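Local coordinates for tryptophan--tRNA ligase (Mycoplasma pneumoniae, PDB 2YY5), which probably catalyses the ATP-dependent attachment of tryptophan to tRNA(Trp), working as a homodimer of class I synthetase subunits, at residues M3-I11 and D142-V153; Q33-D44 and L73-S84. The protein carries 1 engineered substitution. All coordinates share one frame; numbering follows the deposited sequence.

Overall arrangement
Contacts 1 and 2 sit side by side in the nucleotide-binding core, their centres about 10 Å apart. Strand 6-11 lies between strands 37-42 and 150-152, and strand 78-82 flanks 37-42 on its far side, so the two contacts join four neighbouring strands. A7 O and F39 N (2.7 Å), then I11 O and A43 N (2.9 Å), probably hydrogen-bond across the seam. Along the chain, contact 2 is nested inside the loop that contact 1 closes. Both reach the bound tryptophanyl-sulfamoyl adenosine: contact 1 through D142 and the C-terminal ends of its strands, contact 2 through F41. A weak hydrogen bond from Q83 NE2 to D142 OD1 ties them beside the indole.

Contact 1 of 2, residues M3-I11 and D142-V153; sequences MMKRALTGI and DILLYQPDIVPV. With WSA (5'-O-[(L-tryptophylamino)sulfonyl]adenosine), chain J.
R6 and D149 meet through both backbone and side chain. R6 O accepts from both D149 N (2.8 Å) and I150 N (3.2 Å), while R6 N donates to D149 OD1 (2.9 Å), approaching from above the carboxylate plane; D149 OD2 is left to a salt bridge with R180. L8 N donates to I150 O, which with I150 N to R6 O makes the single bridge between A7 and I150. The R6 side chain, its CG anti to the backbone N (chi1 -178°), starts straight. CB and CG pass P148 at about a right angle, near its CA, and CD arrives beside Y146 O. A bend at chi3 (-59°) then carries NE and CZ past that same oxygen, and the tip, NH2, donates to Y146 O at 2.7 Å from above the carbonyl plane, gripping the backbone at Y146. L8 packs more deeply: CB rests on P148 CB (3.7 Å), CD1 meets the Y146 ring obliquely near CD2, and CD2 lies toward D142 O and I143 CA. T9 OG1 closes the far end as donor to P152 O (2.8 Å). Beyond it lies the ligand's indole, with V151 CG1 beside its CH2 (3.7 Å) and the indole nitrogen N11 donating to D142 OD2 (3.3 Å, N-H...O angle 159°). H46 and H89 also hydrogen-bond to the D142 carboxylate. Polar bonds thus fix the strand pairing and the backbone around Y146, apolar L8 fills between them, and a carboxylate held by two histidines reads the indole N-H, which is consistent with recognition of tryptophan.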
loop_
_atom_site.group_PDB
_atom_site.type_symbol
_atom_site.label_atom_id
_atom_site.label_comp_id
_atom_site.label_asym_id
_atom_site.label_seq_id
_atom_site.Cartn_x
_atom_site.Cartn_y
_atom_site.Cartn_z
ATOM N N MET B 3 -22.299 0.008 -25.374
ATOM C CA MET B 3 -22.868 -1.153 -24.591
ATOM C C MET B 3 -22.866 -0.981 -23.059
ATOM O O MET B 3 -22.380 0.004 -22.505
ATOM C CB MET B 3 -22.089 -2.442 -24.918
ATOM C CG MET B 3 -22.878 -3.588 -25.557
ATOM S SD MET B 3 -23.164 -3.364 -27.312
ATOM C CE MET B 3 -22.024 -4.596 -27.996
ATOM N N MET B 4 -23.366 -2.039 -22.419
ATOM C CA MET B 4 -23.550 -2.322 -20.990
ATOM C C MET B 4 -22.937 -1.616 -19.758
ATOM O O MET B 4 -21.704 -1.473 -19.623
ATOM C CB MET B 4 -23.373 -3.824 -20.847
ATOM C CG MET B 4 -23.581 -4.405 -19.504
ATOM S SD MET B 4 -23.478 -6.212 -19.735
ATOM C CE MET B 4 -25.073 -6.642 -20.096
ATOM N N LYS B 5 -23.803 -1.241 -18.805
ATOM C CA LYS B 5 -23.414 -0.555 -17.565
ATOM C C LYS B 5 -22.729 -1.546 -16.617
ATOM O O LYS B 5 -23.137 -2.699 -16.537
ATOM C CB LYS B 5 -24.635 0.048 -16.879
ATOM C CG LYS B 5 -25.876 -0.842 -16.849
ATOM C CD LYS B 5 -26.726 -0.672 -15.572
ATOM C CE LYS B 5 -27.286 0.751 -15.358
ATOM N NZ LYS B 5 -28.092 0.848 -14.089
ATOM N N ARG B 6 -21.705 -1.079 -15.923
ATOM C CA ARG B 6 -20.874 -1.908 -15.046
ATOM C C ARG B 6 -21.044 -1.818 -13.522
ATOM O O ARG B 6 -21.204 -0.723 -12.985
ATOM C CB ARG B 6 -19.422 -1.600 -15.398
ATOM C CG ARG B 6 -18.355 -2.367 -14.654
ATOM C CD ARG B 6 -16.937 -1.960 -15.125
ATOM N NE ARG B 6 -16.739 -2.203 -16.555
ATOM C CZ ARG B 6 -15.924 -1.497 -17.335
ATOM N NH1 ARG B 6 -15.817 -1.798 -18.623
ATOM N NH2 ARG B 6 -15.221 -0.488 -16.831
ATOM N N ALA B 7 -20.913 -2.966 -12.838
ATOM C CA ALA B 7 -21.025 -3.075 -11.364
ATOM C C ALA B 7 -19.815 -3.758 -10.700
ATOM O O ALA B 7 -19.344 -4.803 -11.159
ATOM C CB ALA B 7 -22.284 -3.857 -11.001
ATOM N N LEU B 8 -19.320 -3.174 -9.613
ATOM C CA LEU B 8 -18.185 -3.737 -8.887
ATOM C C LEU B 8 -18.462 -3.778 -7.394
ATOM O O LEU B 8 -19.023 -2.830 -6.830
ATOM C CB LEU B 8 -16.916 -2.909 -9.107
ATOM C CG LEU B 8 -15.781 -3.457 -8.225
ATOM C CD1 LEU B 8 -14.902 -4.388 -9.052
ATOM C CD2 LEU B 8 -14.965 -2.333 -7.644
ATOM N N THR B 9 -18.066 -4.873 -6.753
ATOM C CA THR B 9 -18.249 -5.013 -5.314
ATOM C C THR B 9 -17.292 -6.057 -4.777
ATOM O O THR B 9 -16.911 -6.998 -5.486
ATOM C CB THR B 9 -19.712 -5.403 -4.922
ATOM O OG1 THR B 9 -19.881 -5.210 -3.512
ATOM C CG2 THR B 9 -20.023 -6.861 -5.253
ATOM N N GLY B 10 -16.887 -5.869 -3.526
ATOM C CA GLY B 10 -15.973 -6.799 -2.902
ATOM C C GLY B 10 -16.526 -7.324 -1.595
ATOM O O GLY B 10 -17.207 -6.604 -0.862
ATOM N N ILE B 11 -16.240 -8.588 -1.307
ATOM C CA ILE B 11 -16.700 -9.208 -0.073
ATOM C C ILE B 11 -15.521 -9.841 0.643
ATOM O O ILE B 11 -14.736 -10.579 0.043
ATOM C CB ILE B 11 -17.754 -10.305 -0.340
ATOM C CG1 ILE B 11 -18.968 -9.705 -1.063
ATOM C CG2 ILE B 11 -18.193 -10.931 0.979
ATOM C CD1 ILE B 11 -19.906 -10.743 -1.654
ATOM N N ASP B 142 -9.827 -0.280 -5.352
ATOM C CA ASP B 142 -10.496 -1.478 -5.852
ATOM C C ASP B 142 -11.643 -1.057 -6.761
ATOM O O ASP B 142 -11.895 -1.685 -7.782
ATOM C CB ASP B 142 -11.065 -2.328 -4.706
ATOM C CG ASP B 142 -9.998 -2.794 -3.713
ATOM O OD1 ASP B 142 -8.887 -3.204 -4.130
ATOM O OD2 ASP B 142 -10.295 -2.764 -2.499
ATOM N N ILE B 143 -12.326 0.018 -6.382
ATOM C CA ILE B 143 -13.445 0.531 -7.159
ATOM C C ILE B 143 -12.960 1.112 -8.482
ATOM O O ILE B 143 -13.304 0.619 -9.555
ATOM C CB ILE B 143 -14.192 1.649 -6.408
ATOM C CG1 ILE B 143 -14.681 1.144 -5.048
ATOM C CG2 ILE B 143 -15.362 2.132 -7.240
ATOM C CD1 ILE B 143 -15.151 2.262 -4.136
ATOM N N LEU B 144 -12.145 2.159 -8.387
ATOM C CA LEU B 144 -11.625 2.856 -9.554
ATOM C C LEU B 144 -10.845 2.042 -10.584
ATOM O O LEU B 144 -10.684 2.478 -11.724
ATOM C CB LEU B 144 -10.793 4.055 -9.094
ATOM C CG LEU B 144 -11.552 5.344 -8.742
ATOM C CD1 LEU B 144 -13.037 5.180 -9.004
ATOM C CD2 LEU B 144 -11.303 5.707 -7.301
ATOM N N LEU B 145 -10.360 0.868 -10.196
ATOM C CA LEU B 145 -9.610 0.028 -11.126
ATOM C C LEU B 145 -10.516 -0.488 -12.242
ATOM O O LEU B 145 -10.063 -0.746 -13.356
ATOM C CB LEU B 145 -9.012 -1.174 -10.395
ATOM C CG LEU B 145 -7.496 -1.268 -10.249
ATOM C CD1 LEU B 145 -7.150 -2.559 -9.497
ATOM C CD2 LEU B 145 -6.840 -1.234 -11.627
ATOM N N TYR B 146 -11.797 -0.644 -11.931
ATOM C CA TYR B 146 -12.756 -1.152 -12.899
ATOM C C TYR B 146 -13.713 -0.078 -13.421
ATOM O O TYR B 146 -14.602 -0.377 -14.223
ATOM C CB TYR B 146 -13.527 -2.322 -12.276
ATOM C CG TYR B 146 -12.605 -3.422 -11.820
ATOM C CD1 TYR B 146 -12.114 -4.367 -12.724
ATOM C CD2 TYR B 146 -12.115 -3.444 -10.513
ATOM C CE1 TYR B 146 -11.142 -5.299 -12.341
ATOM C CE2 TYR B 146 -11.143 -4.369 -10.118
ATOM C CZ TYR B 146 -10.657 -5.291 -11.037
ATOM O OH TYR B 146 -9.665 -6.169 -10.668
ATOM N N GLN B 147 -13.521 1.163 -12.969
ATOM C CA GLN B 147 -14.347 2.284 -13.411
ATOM C C GLN B 147 -15.816 1.905 -13.530
ATOM O O GLN B 147 -16.446 2.191 -14.538
ATOM C CB GLN B 147 -13.866 2.765 -14.778
ATOM C CG GLN B 147 -12.529 3.479 -14.780
ATOM C CD GLN B 147 -12.563 4.756 -13.976
ATOM O OE1 GLN B 147 -11.949 4.849 -12.909
ATOM N NE2 GLN B 147 -13.290 5.750 -14.475
ATOM N N PRO B 148 -16.388 1.279 -12.494
ATOM C CA PRO B 148 -17.792 0.864 -12.527
ATOM C C PRO B 148 -18.787 2.007 -12.419
ATOM O O PRO B 148 -18.449 3.085 -11.928
ATOM C CB PRO B 148 -17.885 -0.061 -11.333
ATOM C CG PRO B 148 -17.061 0.700 -10.328
ATOM C CD PRO B 148 -15.824 1.063 -11.148
ATOM N N ASP B 149 -20.016 1.757 -12.871
ATOM C CA ASP B 149 -21.086 2.746 -12.795
ATOM C C ASP B 149 -21.647 2.738 -11.376
ATOM O O ASP B 149 -21.883 3.795 -10.774
ATOM C CB ASP B 149 -22.198 2.409 -13.779
ATOM C CG ASP B 149 -21.798 2.656 -15.216
ATOM O OD1 ASP B 149 -22.136 1.812 -16.071
ATOM O OD2 ASP B 149 -21.162 3.693 -15.495
ATOM N N ILE B 150 -21.869 1.537 -10.845
ATOM C CA ILE B 150 -22.384 1.413 -9.498
ATOM C C ILE B 150 -21.549 0.461 -8.644
ATOM O O ILE B 150 -20.753 -0.334 -9.151
ATOM C CB ILE B 150 -23.885 0.967 -9.475
ATOM C CG1 ILE B 150 -24.034 -0.534 -9.761
ATOM C CG2 ILE B 150 -24.677 1.812 -10.460
ATOM C CD1 ILE B 150 -23.671 -0.934 -11.133
ATOM N N VAL B 151 -21.722 0.576 -7.336
ATOM C CA VAL B 151 -21.010 -0.251 -6.388
ATOM C C VAL B 151 -22.058 -0.719 -5.397
ATOM O O VAL B 151 -22.408 0.002 -4.464
ATOM C CB VAL B 151 -19.912 0.559 -5.653
ATOM C CG1 VAL B 151 -19.209 -0.311 -4.627
ATOM C CG2 VAL B 151 -18.908 1.086 -6.652
ATOM N N PRO B 152 -22.603 -1.926 -5.611
ATOM C CA PRO B 152 -23.626 -2.443 -4.695
ATOM C C PRO B 152 -23.068 -2.895 -3.350
ATOM O O PRO B 152 -22.271 -3.845 -3.274
ATOM C CB PRO B 152 -24.273 -3.569 -5.501
ATOM C CG PRO B 152 -23.195 -4.013 -6.427
ATOM C CD PRO B 152 -22.538 -2.728 -6.847
ATOM N N VAL B 153 -23.497 -2.208 -2.291
ATOM C CA VAL B 153 -23.025 -2.503 -0.943
ATOM C C VAL B 153 -24.064 -2.225 0.131
ATOM O O VAL B 153 -25.128 -1.672 -0.141
ATOM C CB VAL B 153 -21.796 -1.647 -0.601
ATOM C CG1 VAL B 153 -20.579 -2.149 -1.331
ATOM C CG2 VAL B 153 -22.073 -0.207 -0.986
HETATM C CD2 WSA J . -15.465 -3.594 -0.971
HETATM C CE3 WSA J . -16.827 -3.595 -1.246
HETATM C CZ3 WSA J . -17.297 -2.952 -2.385
HETATM C CH2 WSA J . -16.405 -2.310 -3.241
HETATM C CZ2 WSA J . -15.044 -2.309 -2.961
HETATM C CE2 WSA J . -14.575 -2.954 -1.823
HETATM N N11 WSA J . -13.352 -3.130 -1.328
HETATM C CD1 WSA J . -13.426 -3.849 -0.212
HETATM C CG WSA J . -14.697 -4.155 0.043
HETATM C CB WSA J . -15.203 -4.985 1.221
HETATM C CA WSA J . -16.131 -4.170 2.125
HETATM N NH3 WSA J . -15.441 -2.974 2.627
HETATM C C WSA J . -16.566 -5.045 3.303
HETATM O O WSA J . -15.798 -5.248 4.238
HETATM N NS WSA J . -17.788 -5.564 3.255
HETATM S S WSA J . -17.894 -6.853 4.250
HETATM O O1S WSA J . -16.908 -7.905 3.836
HETATM O O2S WSA J . -17.590 -6.442 5.660
HETATM O "O5'" WSA J . -19.236 -7.338 4.128
HETATM C "C5'" WSA J . -19.739 -7.629 2.820
HETATM C "C4'" WSA J . -21.003 -6.851 2.440
HETATM O "O4'" WSA J . -22.034 -7.094 3.414
HETATM C "C3'" WSA J . -20.806 -5.334 2.382
HETATM O "O3'" WSA J . -21.554 -4.794 1.288
HETATM C "C2'" WSA J . -21.427 -4.886 3.703
HETATM O "O2'" WSA J . -21.885 -3.535 3.587
HETATM C "C1'" WSA J . -22.631 -5.825 3.723
HETATM N N9 WSA J . -23.219 -5.870 5.084
HETATM C C8 WSA J . -22.540 -6.127 6.199
HETATM N N7 WSA J . -23.373 -6.150 7.236
HETATM C C5 WSA J . -24.598 -5.906 6.775
HETATM C C4 WSA J . -24.496 -5.718 5.403
HETATM N N3 WSA J . -25.608 -5.451 4.697
HETATM C C2 WSA J . -26.784 -5.371 5.296
HETATM N N1 WSA J . -26.913 -5.548 6.598
HETATM C C6 WSA J . -25.847 -5.817 7.367
HETATM N N6 WSA J . -25.982 -6.011 8.678
#

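Contact 2 of 2, residues Q33-D44 and L73-S84; sequences QEQCQLFVFVAD and LDPQKACLFLQS
F41 drops its CB onto the face of the F81 ring, 3.3 Å from the ring centroid and almost on its normal, a CH-pi contact. Both place CG between the backbone N and the carbonyl carbon (chi1 65° and 66°); sharing this torsion on paired strands, the side chains run side by side and point the same way, their ring planes 32° apart. On the same face of the sheet the F39 ring brings CD1 against C79 CB (3.7 Å), with C79 SG oblique to it. The opposite face carries smaller bumps. L73 forks: CD1 lodges by L38 CD2 (3.9 Å), while CD2 meets V40 tip to tip. L82 CD1 fits against V42 CB (3.5 Å), and A78 CB touches both Q33 CB and L38 CB. At one end Q33 OE1 takes D74 N on a lone pair (2.9 Å); at the other, S84 N reaches the syn lone pair of D44 OD2 (3.0 Å), where S84 also bonds to Y337 and G343 of the second subunit. Helix 54-71 covers V42 and L80, and helix 311-340 covers F39, C79 and F81. In-register parallel strands 37-42 and 78-82, linked through helix 54-71, form a beta-alpha-beta crossover of the Rossmann-type fold found in class I aminoacyl-tRNA synthetases.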
loop_
_atom_site.group_PDB
_atom_site.type_symbol
_atom_site.label_atom_id
_atom_site.label_comp_id
_atom_site.label_asym_id
_atom_site.label_seq_id
_atom_site.Cartn_x
_atom_site.Cartn_y
_atom_site.Cartn_z
ATOM N N GLN B 33 -25.829 -9.646 -12.346
ATOM C CA GLN B 33 -25.102 -10.315 -13.421
ATOM C C GLN B 33 -25.953 -10.445 -14.672
ATOM O O GLN B 33 -25.451 -10.798 -15.737
ATOM C CB GLN B 33 -24.651 -11.700 -12.973
ATOM C CG GLN B 33 -25.782 -12.568 -12.469
ATOM C CD GLN B 33 -25.309 -13.948 -12.113
ATOM O OE1 GLN B 33 -24.189 -14.119 -11.645
ATOM N NE2 GLN B 33 -26.158 -14.945 -12.324
ATOM N N GLU B 34 -27.243 -10.158 -14.541
ATOM C CA GLU B 34 -28.151 -10.237 -15.678
ATOM C C GLU B 34 -28.312 -8.854 -16.307
ATOM O O GLU B 34 -28.443 -8.725 -17.520
ATOM C CB GLU B 34 -29.517 -10.764 -15.227
ATOM C CG GLU B 34 -30.171 -11.731 -16.202
ATOM C CD GLU B 34 -29.435 -13.073 -16.311
ATOM O OE1 GLU B 34 -29.257 -13.755 -15.276
ATOM O OE2 GLU B 34 -29.041 -13.451 -17.438
ATOM N N GLN B 35 -28.286 -7.820 -15.472
ATOM C CA GLN B 35 -28.453 -6.447 -15.931
ATOM C C GLN B 35 -27.149 -5.700 -16.191
ATOM O O GLN B 35 -27.093 -4.812 -17.040
ATOM C CB GLN B 35 -29.276 -5.660 -14.907
ATOM C CG GLN B 35 -30.757 -6.001 -14.878
ATOM C CD GLN B 35 -31.481 -5.558 -16.141
ATOM O OE1 GLN B 35 -31.258 -6.105 -17.224
ATOM N NE2 GLN B 35 -32.346 -4.556 -16.007
ATOM N N CYS B 36 -26.096 -6.053 -15.468
ATOM C CA CYS B 36 -24.833 -5.358 -15.642
ATOM C C CYS B 36 -23.663 -6.273 -15.937
ATOM O O CYS B 36 -23.774 -7.493 -15.884
ATOM C CB CYS B 36 -24.485 -4.570 -14.374
ATOM S SG CYS B 36 -25.830 -3.677 -13.577
ATOM N N GLN B 37 -22.542 -5.645 -16.270
ATOM C CA GLN B 37 -21.284 -6.341 -16.492
ATOM C C GLN B 37 -20.830 -6.325 -15.036
ATOM O O GLN B 37 -20.409 -5.285 -14.522
ATOM C CB GLN B 37 -20.345 -5.494 -17.349
ATOM C CG GLN B 37 -18.916 -6.002 -17.396
ATOM C CD GLN B 37 -18.017 -5.138 -18.261
ATOM O OE1 GLN B 37 -16.831 -5.414 -18.400
ATOM N NE2 GLN B 37 -18.581 -4.087 -18.845
ATOM N N LEU B 38 -20.949 -7.468 -14.374
ATOM C CA LEU B 38 -20.636 -7.561 -12.958
ATOM C C LEU B 38 -19.257 -8.071 -12.582
ATOM O O LEU B 38 -18.765 -9.057 -13.125
ATOM C CB LEU B 38 -21.708 -8.412 -12.263
ATOM C CG LEU B 38 -21.533 -8.771 -10.780
ATOM C CD1 LEU B 38 -21.513 -7.494 -9.931
ATOM C CD2 LEU B 38 -22.678 -9.693 -10.338
ATOM N N PHE B 39 -18.649 -7.369 -11.633
ATOM C CA PHE B 39 -17.338 -7.707 -11.109
ATOM C C PHE B 39 -17.507 -7.922 -9.625
ATOM O O PHE B 39 -18.070 -7.075 -8.930
ATOM C CB PHE B 39 -16.352 -6.562 -11.341
ATOM C CG PHE B 39 -15.803 -6.517 -12.731
ATOM C CD1 PHE B 39 -14.771 -7.368 -13.106
ATOM C CD2 PHE B 39 -16.327 -5.634 -13.672
ATOM C CE1 PHE B 39 -14.267 -7.342 -14.400
ATOM C CE2 PHE B 39 -15.831 -5.598 -14.969
ATOM C CZ PHE B 39 -14.798 -6.452 -15.335
ATOM N N VAL B 40 -17.025 -9.064 -9.148
ATOM C CA VAL B 40 -17.099 -9.410 -7.739
ATOM C C VAL B 40 -15.786 -10.061 -7.308
ATOM O O VAL B 40 -15.238 -10.906 -8.022
ATOM C CB VAL B 40 -18.253 -10.391 -7.483
ATOM C CG1 VAL B 40 -18.385 -10.674 -5.985
ATOM C CG2 VAL B 40 -19.523 -9.817 -8.037
ATOM N N PHE B 41 -15.278 -9.683 -6.142
ATOM C CA PHE B 41 -14.032 -10.271 -5.677
ATOM C C PHE B 41 -13.990 -10.540 -4.175
ATOM O O PHE B 41 -14.720 -9.929 -3.384
ATOM C CB PHE B 41 -12.832 -9.388 -6.070
ATOM C CG PHE B 41 -12.828 -8.030 -5.414
ATOM C CD1 PHE B 41 -13.545 -6.968 -5.964
ATOM C CD2 PHE B 41 -12.119 -7.819 -4.232
ATOM C CE1 PHE B 41 -13.561 -5.712 -5.346
ATOM C CE2 PHE B 41 -12.125 -6.568 -3.604
ATOM C CZ PHE B 41 -12.847 -5.513 -4.163
ATOM N N VAL B 42 -13.129 -11.479 -3.806
ATOM C CA VAL B 42 -12.917 -11.854 -2.423
ATOM C C VAL B 42 -11.835 -10.884 -1.969
ATOM O O VAL B 42 -10.687 -10.988 -2.382
ATOM C CB VAL B 42 -12.403 -13.305 -2.335
ATOM C CG1 VAL B 42 -12.059 -13.668 -0.886
ATOM C CG2 VAL B 42 -13.454 -14.245 -2.899
ATOM N N ALA B 43 -12.210 -9.933 -1.125
ATOM C CA ALA B 43 -11.277 -8.918 -0.660
ATOM C C ALA B 43 -10.304 -9.370 0.451
ATOM O O ALA B 43 -10.327 -8.845 1.566
ATOM C CB ALA B 43 -12.067 -7.692 -0.218
ATOM N N ASP B 44 -9.432 -10.320 0.125
ATOM C CA ASP B 44 -8.472 -10.851 1.092
ATOM C C ASP B 44 -7.344 -9.896 1.488
ATOM O O ASP B 44 -6.571 -10.195 2.395
ATOM C CB ASP B 44 -7.872 -12.163 0.582
ATOM C CG ASP B 44 -7.199 -12.019 -0.775
ATOM O OD1 ASP B 44 -6.359 -12.883 -1.096
ATOM O OD2 ASP B 44 -7.514 -11.062 -1.524
ATOM N N LEU B 73 -24.069 -16.861 -8.237
ATOM C CA LEU B 73 -23.121 -16.045 -8.987
ATOM C C LEU B 73 -22.570 -16.972 -10.065
ATOM O O LEU B 73 -21.963 -18.009 -9.765
ATOM C CB LEU B 73 -22.000 -15.540 -8.073
ATOM C CG LEU B 73 -21.010 -14.548 -8.683
ATOM C CD1 LEU B 73 -21.738 -13.322 -9.220
ATOM C CD2 LEU B 73 -20.004 -14.141 -7.618
ATOM N N ASP B 74 -22.801 -16.600 -11.319
ATOM C CA ASP B 74 -22.381 -17.404 -12.464
ATOM C C ASP B 74 -21.135 -16.864 -13.146
ATOM O O ASP B 74 -21.166 -15.790 -13.734
ATOM C CB ASP B 74 -23.523 -17.471 -13.487
ATOM C CG ASP B 74 -23.278 -18.496 -14.582
ATOM O OD1 ASP B 74 -22.165 -19.064 -14.648
ATOM O OD2 ASP B 74 -24.212 -18.731 -15.381
ATOM N N PRO B 75 -20.023 -17.613 -13.087
ATOM C CA PRO B 75 -18.769 -17.180 -13.713
ATOM C C PRO B 75 -18.854 -17.007 -15.230
ATOM O O PRO B 75 -17.918 -16.511 -15.859
ATOM C CB PRO B 75 -17.768 -18.258 -13.282
ATOM C CG PRO B 75 -18.632 -19.470 -13.068
ATOM C CD PRO B 75 -19.844 -18.894 -12.378
ATOM N N GLN B 76 -19.972 -17.414 -15.820
ATOM C CA GLN B 76 -20.159 -17.254 -17.259
ATOM C C GLN B 76 -20.877 -15.932 -17.526
ATOM O O GLN B 76 -20.763 -15.360 -18.607
ATOM C CB GLN B 76 -20.989 -18.399 -17.847
ATOM C CG GLN B 76 -20.266 -19.734 -17.968
ATOM C CD GLN B 76 -21.030 -20.709 -18.848
ATOM O OE1 GLN B 76 -21.060 -20.570 -20.072
ATOM N NE2 GLN B 76 -21.668 -21.692 -18.226
ATOM N N LYS B 77 -21.613 -15.454 -16.527
ATOM C CA LYS B 77 -22.354 -14.206 -16.639
ATOM C C LYS B 77 -21.631 -13.072 -15.914
ATOM O O LYS B 77 -21.813 -11.900 -16.245
ATOM C CB LYS B 77 -23.757 -14.378 -16.052
ATOM C CG LYS B 77 -24.604 -15.426 -16.757
ATOM C CD LYS B 77 -25.870 -15.749 -15.978
ATOM C CE LYS B 77 -26.672 -16.868 -16.640
ATOM N NZ LYS B 77 -27.758 -17.374 -15.748
ATOM N N ALA B 78 -20.803 -13.428 -14.935
ATOM C CA ALA B 78 -20.074 -12.443 -14.144
ATOM C C ALA B 78 -18.587 -12.778 -14.019
ATOM O O ALA B 78 -18.120 -13.782 -14.553
ATOM C CB ALA B 78 -20.701 -12.342 -12.756
ATOM N N CYS B 79 -17.854 -11.917 -13.314
ATOM C CA CYS B 79 -16.425 -12.094 -13.082
ATOM C C CYS B 79 -16.163 -12.178 -11.585
ATOM O O CYS B 79 -16.373 -11.205 -10.864
ATOM C CB CYS B 79 -15.638 -10.918 -13.654
ATOM S SG CYS B 79 -13.879 -10.988 -13.264
ATOM N N LEU B 80 -15.706 -13.337 -11.122
ATOM C CA LEU B 80 -15.426 -13.542 -9.703
ATOM C C LEU B 80 -13.935 -13.824 -9.515
ATOM O O LEU B 80 -13.425 -14.826 -10.004
ATOM C CB LEU B 80 -16.263 -14.713 -9.177
ATOM C CG LEU B 80 -15.985 -15.262 -7.772
ATOM C CD1 LEU B 80 -16.208 -14.186 -6.703
ATOM C CD2 LEU B 80 -16.902 -16.464 -7.534
ATOM N N PHE B 81 -13.240 -12.943 -8.803
ATOM C CA PHE B 81 -11.807 -13.121 -8.605
ATOM C C PHE B 81 -11.322 -12.914 -7.172
ATOM O O PHE B 81 -12.084 -12.503 -6.305
ATOM C CB PHE B 81 -11.047 -12.186 -9.546
ATOM C CG PHE B 81 -11.239 -10.717 -9.248
ATOM C CD1 PHE B 81 -10.225 -9.980 -8.638
ATOM C CD2 PHE B 81 -12.396 -10.053 -9.653
ATOM C CE1 PHE B 81 -10.353 -8.599 -8.448
ATOM C CE2 PHE B 81 -12.534 -8.669 -9.468
ATOM C CZ PHE B 81 -11.509 -7.943 -8.867
ATOM N N LEU B 82 -10.044 -13.216 -6.933
ATOM C CA LEU B 82 -9.444 -13.045 -5.613
ATOM C C LEU B 82 -8.539 -11.826 -5.677
ATOM O O LEU B 82 -7.538 -11.828 -6.394
ATOM C CB LEU B 82 -8.622 -14.273 -5.218
ATOM C CG LEU B 82 -7.992 -14.162 -3.825
ATOM C CD1 LEU B 82 -9.104 -14.251 -2.800
ATOM C CD2 LEU B 82 -6.965 -15.265 -3.584
ATOM N N GLN B 83 -8.905 -10.789 -4.926
ATOM C CA GLN B 83 -8.164 -9.531 -4.884
ATOM C C GLN B 83 -6.636 -9.674 -4.912
ATOM O O GLN B 83 -5.959 -9.019 -5.700
ATOM C CB GLN B 83 -8.598 -8.732 -3.644
ATOM C CG GLN B 83 -7.943 -7.365 -3.492
ATOM C CD GLN B 83 -8.433 -6.630 -2.260
ATOM O OE1 GLN B 83 -8.829 -7.249 -1.277
ATOM N NE2 GLN B 83 -8.390 -5.305 -2.300
ATOM N N SER B 84 -6.096 -10.534 -4.062
ATOM C CA SER B 84 -4.654 -10.723 -4.009
ATOM C C SER B 84 -4.041 -11.302 -5.288
ATOM O O SER B 84 -2.820 -11.248 -5.458
ATOM C CB SER B 84 -4.283 -11.616 -2.810
ATOM O OG SER B 84 -4.731 -12.955 -2.980
HETATM O O HOH W 1 -22.264 -9.638 -15.177
#